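Local coordinates for tRNA (guanine-N(1)-)-methyltransferase (Aquifex aeolicus, PDB 1OY5), which probably methylates N1 of guanosine-37 in tRNAs, working as a homodimer with S-adenosyl-L-methionine as the methyl donor, at residues A[41-52]-A[65-76]. Sequence-based numbering, arbitrary orientation.
Sequences IDLREFAPKGQV and LKPEPIYEAYDY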
loop_
_atom_site.group_PDB
_atom_site.type_symbol
_atom_site.label_atom_id
_atom_site.label_comp_id
_atom_site.label_asym_id
_atom_site.label_seq_id
_atom_site.Cartn_x
_atom_site.Cartn_y
_atom_site.Cartn_z
ATOM N N ILE A 41 16.142 5.917 -6.503
ATOM C CA ILE A 41 17.267 6.818 -6.224
ATOM C C ILE A 41 17.605 6.605 -4.763
ATOM O O ILE A 41 16.820 6.854 -3.872
ATOM C CB ILE A 41 16.900 8.307 -6.503
ATOM C CG1 ILE A 41 16.220 8.497 -7.858
ATOM C CG2 ILE A 41 18.124 9.149 -6.443
ATOM C CD1 ILE A 41 17.144 8.403 -9.052
ATOM N N ASP A 42 18.777 6.064 -4.550
ATOM C CA ASP A 42 19.308 5.791 -3.247
ATOM C C ASP A 42 19.728 7.057 -2.497
ATOM O O ASP A 42 20.725 7.717 -2.881
ATOM C CB ASP A 42 20.503 4.940 -3.420
ATOM C CG ASP A 42 20.833 4.191 -2.218
ATOM O OD1 ASP A 42 21.508 3.147 -2.437
ATOM O OD2 ASP A 42 20.483 4.541 -1.054
ATOM N N LEU A 43 18.972 7.375 -1.439
ATOM C CA LEU A 43 19.241 8.591 -0.641
ATOM C C LEU A 43 20.660 8.663 -0.101
ATOM O O LEU A 43 21.264 9.734 -0.043
ATOM C CB LEU A 43 18.309 8.736 0.547
ATOM C CG LEU A 43 17.200 9.731 0.327
ATOM C CD1 LEU A 43 16.306 9.714 1.562
ATOM C CD2 LEU A 43 17.751 11.144 0.071
ATOM N N ARG A 44 21.150 7.508 0.286
ATOM C CA ARG A 44 22.465 7.402 0.797
ATOM C C ARG A 44 23.553 7.866 -0.180
ATOM O O ARG A 44 24.517 8.472 0.268
ATOM C CB ARG A 44 22.695 5.978 1.289
ATOM C CG ARG A 44 21.736 5.609 2.435
ATOM C CD ARG A 44 21.522 4.116 2.647
ATOM N NE ARG A 44 21.084 3.428 1.414
ATOM C CZ ARG A 44 21.321 2.144 1.194
ATOM N NH1 ARG A 44 21.945 1.399 2.127
ATOM N NH2 ARG A 44 20.955 1.587 0.062
ATOM N N GLU A 45 23.377 7.651 -1.489
ATOM C CA GLU A 45 24.399 8.021 -2.464
ATOM C C GLU A 45 24.395 9.487 -2.650
ATOM O O GLU A 45 25.273 10.020 -3.310
ATOM C CB GLU A 45 24.229 7.399 -3.838
ATOM C CG GLU A 45 23.853 5.961 -3.867
ATOM C CD GLU A 45 25.021 5.030 -3.866
ATOM O OE1 GLU A 45 25.786 4.945 -2.870
ATOM O OE2 GLU A 45 25.149 4.308 -4.876
ATOM N N PHE A 46 23.411 10.162 -2.085
ATOM C CA PHE A 46 23.337 11.611 -2.217
ATOM C C PHE A 46 23.521 12.325 -0.933
ATOM O O PHE A 46 23.292 13.503 -0.897
ATOM C CB PHE A 46 22.005 12.044 -2.802
ATOM C CG PHE A 46 21.881 11.767 -4.249
ATOM C CD1 PHE A 46 22.273 12.708 -5.171
ATOM C CD2 PHE A 46 21.391 10.548 -4.690
ATOM C CE1 PHE A 46 22.194 12.463 -6.535
ATOM C CE2 PHE A 46 21.295 10.273 -6.066
ATOM C CZ PHE A 46 21.719 11.264 -6.992
ATOM N N ALA A 47 23.904 11.620 0.121
ATOM C CA ALA A 47 24.120 12.247 1.396
ATOM C C ALA A 47 25.532 12.899 1.372
ATOM O O ALA A 47 26.567 12.211 1.374
ATOM C CB ALA A 47 23.987 11.211 2.494
ATOM N N PRO A 48 25.564 14.219 1.354
ATOM C CA PRO A 48 26.817 14.964 1.410
ATOM C C PRO A 48 27.804 14.387 2.451
ATOM O O PRO A 48 28.666 13.594 2.085
ATOM C CB PRO A 48 26.341 16.389 1.765
ATOM C CG PRO A 48 24.997 16.494 1.196
ATOM C CD PRO A 48 24.400 15.127 1.308
ATOM N N LYS A 49 27.702 14.791 3.710
ATOM C CA LYS A 49 28.529 14.228 4.775
ATOM C C LYS A 49 28.070 12.806 5.185
ATOM O O LYS A 49 27.927 12.514 6.340
ATOM C CB LYS A 49 28.504 15.169 5.997
ATOM C CG LYS A 49 28.261 16.625 5.711
ATOM C CD LYS A 49 28.175 17.401 7.013
ATOM C CE LYS A 49 26.965 18.288 7.056
ATOM N NZ LYS A 49 27.132 19.373 8.070
ATOM N N GLY A 50 27.895 11.908 4.221
ATOM C CA GLY A 50 27.264 10.582 4.403
ATOM C C GLY A 50 26.089 10.311 5.362
ATOM O O GLY A 50 25.786 9.175 5.661
ATOM N N GLN A 51 25.378 11.331 5.816
ATOM C CA GLN A 51 24.347 11.174 6.835
ATOM C C GLN A 51 22.916 11.353 6.309
ATOM O O GLN A 51 22.570 12.443 5.990
ATOM C CB GLN A 51 24.625 12.299 7.804
ATOM C CG GLN A 51 24.386 12.061 9.243
ATOM C CD GLN A 51 24.847 13.275 10.037
ATOM O OE1 GLN A 51 24.690 14.430 9.574
ATOM N NE2 GLN A 51 25.453 13.034 11.207
ATOM N N VAL A 52 22.053 10.346 6.238
ATOM C CA VAL A 52 20.705 10.639 5.712
ATOM C C VAL A 52 19.677 11.113 6.765
ATOM O O VAL A 52 18.824 11.944 6.459
ATOM C CB VAL A 52 20.062 9.503 4.890
ATOM C CG1 VAL A 52 20.985 9.018 3.809
ATOM C CG2 VAL A 52 19.643 8.415 5.781
ATOM N N LEU A 65 14.337 12.548 8.528
ATOM C CA LEU A 65 15.181 12.569 7.342
ATOM C C LEU A 65 15.686 13.947 7.117
ATOM O O LEU A 65 14.931 14.895 7.200
ATOM C CB LEU A 65 14.399 12.136 6.098
ATOM C CG LEU A 65 14.064 10.656 6.047
ATOM C CD1 LEU A 65 13.426 10.358 4.742
ATOM C CD2 LEU A 65 15.331 9.833 6.222
ATOM N N LYS A 66 16.960 14.060 6.801
ATOM C CA LYS A 66 17.588 15.363 6.587
ATOM C C LYS A 66 17.266 15.982 5.241
ATOM O O LYS A 66 16.925 15.270 4.285
ATOM C CB LYS A 66 19.104 15.230 6.707
ATOM C CG LYS A 66 19.583 14.693 8.072
ATOM C CD LYS A 66 21.085 14.596 8.096
ATOM C CE LYS A 66 21.707 15.982 7.925
ATOM N NZ LYS A 66 22.801 15.856 6.936
ATOM N N PRO A 67 17.376 17.301 5.157
ATOM C CA PRO A 67 17.120 18.025 3.898
ATOM C C PRO A 67 18.168 17.865 2.803
ATOM O O PRO A 67 17.828 17.738 1.615
ATOM C CB PRO A 67 17.083 19.488 4.339
ATOM C CG PRO A 67 16.968 19.445 5.836
ATOM C CD PRO A 67 17.644 18.211 6.282
ATOM N N GLU A 68 19.441 17.883 3.175
ATOM C CA GLU A 68 20.489 17.933 2.152
ATOM C C GLU A 68 20.354 16.871 1.082
ATOM O O GLU A 68 20.343 17.175 -0.081
ATOM C CB GLU A 68 21.879 17.839 2.774
ATOM C CG GLU A 68 22.148 18.939 3.778
ATOM C CD GLU A 68 21.875 18.520 5.202
ATOM O OE1 GLU A 68 22.800 18.567 6.019
ATOM O OE2 GLU A 68 20.739 18.129 5.482
ATOM N N PRO A 69 20.295 15.610 1.496
ATOM C CA PRO A 69 20.323 14.488 0.553
ATOM C C PRO A 69 19.128 14.483 -0.375
ATOM O O PRO A 69 19.256 14.189 -1.571
ATOM C CB PRO A 69 20.352 13.260 1.468
ATOM C CG PRO A 69 20.789 13.767 2.759
ATOM C CD PRO A 69 20.264 15.155 2.895
ATOM N N ILE A 70 17.963 14.808 0.164
ATOM C CA ILE A 70 16.773 14.932 -0.676
ATOM C C ILE A 70 16.901 16.101 -1.662
ATOM O O ILE A 70 16.495 15.995 -2.805
ATOM C CB ILE A 70 15.527 15.061 0.193
ATOM C CG1 ILE A 70 15.264 13.742 0.922
ATOM C CG2 ILE A 70 14.306 15.483 -0.651
ATOM C CD1 ILE A 70 14.169 13.873 1.915
ATOM N N TYR A 71 17.454 17.224 -1.225
ATOM C CA TYR A 71 17.612 18.383 -2.126
ATOM C C TYR A 71 18.643 18.073 -3.223
ATOM O O TYR A 71 18.462 18.390 -4.395
ATOM C CB TYR A 71 18.005 19.637 -1.346
ATOM C CG TYR A 71 16.831 20.517 -1.032
ATOM C CD1 TYR A 71 16.281 21.348 -2.004
ATOM C CD2 TYR A 71 16.258 20.522 0.227
ATOM C CE1 TYR A 71 15.198 22.165 -1.724
ATOM C CE2 TYR A 71 15.174 21.334 0.518
ATOM C CZ TYR A 71 14.657 22.156 -0.469
ATOM O OH TYR A 71 13.590 22.949 -0.180
ATOM N N GLU A 72 19.724 17.441 -2.813
ATOM C CA GLU A 72 20.744 16.961 -3.733
ATOM C C GLU A 72 20.110 15.975 -4.759
ATOM O O GLU A 72 20.311 16.080 -5.953
ATOM C CB GLU A 72 21.818 16.238 -2.915
ATOM C CG GLU A 72 23.249 16.618 -3.200
ATOM C CD GLU A 72 23.492 18.092 -3.124
ATOM O OE1 GLU A 72 23.704 18.594 -2.004
ATOM O OE2 GLU A 72 23.473 18.746 -4.199
ATOM N N ALA A 73 19.338 15.014 -4.285
ATOM C CA ALA A 73 18.719 14.069 -5.191
ATOM C C ALA A 73 17.780 14.775 -6.197
ATOM O O ALA A 73 17.753 14.438 -7.393
ATOM C CB ALA A 73 17.966 13.036 -4.413
ATOM N N TYR A 74 16.989 15.718 -5.673
ATOM C CA TYR A 74 16.084 16.534 -6.464
ATOM C C TYR A 74 16.886 17.253 -7.556
ATOM O O TYR A 74 16.563 17.131 -8.745
ATOM C CB TYR A 74 15.349 17.519 -5.540
ATOM C CG TYR A 74 14.464 18.548 -6.232
ATOM C CD1 TYR A 74 14.895 19.855 -6.388
ATOM C CD2 TYR A 74 13.215 18.219 -6.698
ATOM C CE1 TYR A 74 14.120 20.812 -7.004
ATOM C CE2 TYR A 74 12.410 19.171 -7.321
ATOM C CZ TYR A 74 12.891 20.471 -7.469
ATOM O OH TYR A 74 12.175 21.437 -8.101
ATOM N N ASP A 75 17.937 17.969 -7.142
ATOM C CA ASP A 75 18.808 18.684 -8.055
ATOM C C ASP A 75 19.291 17.781 -9.167
ATOM O O ASP A 75 19.198 18.136 -10.334
ATOM C CB ASP A 75 20.022 19.282 -7.331
ATOM C CG ASP A 75 19.655 20.466 -6.453
ATOM O OD1 ASP A 75 20.528 20.969 -5.706
ATOM O OD2 ASP A 75 18.510 20.962 -6.426
ATOM N N TYR A 76 19.802 16.618 -8.813
ATOM C CA TYR A 76 20.288 15.649 -9.790
ATOM C C TYR A 76 19.194 15.317 -10.805
ATOM O O TYR A 76 19.430 15.384 -11.997
ATOM C CB TYR A 76 20.797 14.390 -9.060
ATOM C CG TYR A 76 20.982 13.145 -9.897
ATOM C CD1 TYR A 76 19.943 12.251 -10.073
ATOM C CD2 TYR A 76 22.208 12.829 -10.438
ATOM C CE1 TYR A 76 20.116 11.092 -10.792
ATOM C CE2 TYR A 76 22.395 11.692 -11.160
ATOM C CZ TYR A 76 21.334 10.809 -11.341
ATOM O OH TYR A 76 21.472 9.626 -12.089
#
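Val52 and Lys66 join the two segments by a backbone hydrogen bond, Lys66 N to Val52 O, 2.8 Å and nearly straight at 168°, near the start of helix 67-81. From there 41-52 runs back along the helix as a loop and a 3-10 turn, 43-46, to the end of strand 36-42. Where Ala47 passes Pro69, the CA of Pro69 lies 3.4 Å from Phe46 O in a CA-H...O contact. Proline suits this first helical turn, where no amide hydrogen is needed for helix bonding, and its compact, puckered ring takes Leu43 CD2 on CB (3.6 Å), with Ala47 and Pro48 against CG. Phe46 carries the other end. Its CG stands beside the backbone N (chi1 -74°), which brings one ring face over Ala73 CA in a CH-pi contact; the small alanine lets the ring come this close. The far edge of Phe46 is directed at the face of Tyr76 in a T-shaped pair, planes at 64°, with CZ 3.5 Å from Tyr76 CG. Lys66 bends at its last two torsions, laying its CD 3.4 Å from Gln51 O and bringing NZ to Glu68 OE1 at 2.9 Å, above the carboxylate plane, in a salt bridge. A methionine in place of Lys66 would probably leave the Glu68 carboxylate without its charged mate. Pro185 of the second subunit packs on both Lys66 and Glu68. The chemistry is thus divided: apolar and aromatic groups hold the 3-10 turn and loop that follow strand 36-42 against helix 67-81, which itself packs through Ile70 and Ala73 on Leu11 in the parallel sheet of this SPOUT-clan methyltransferase, whereas the ion pair lies at the helix start, by the dimer partner, where its opposite charges probably stabilise each other.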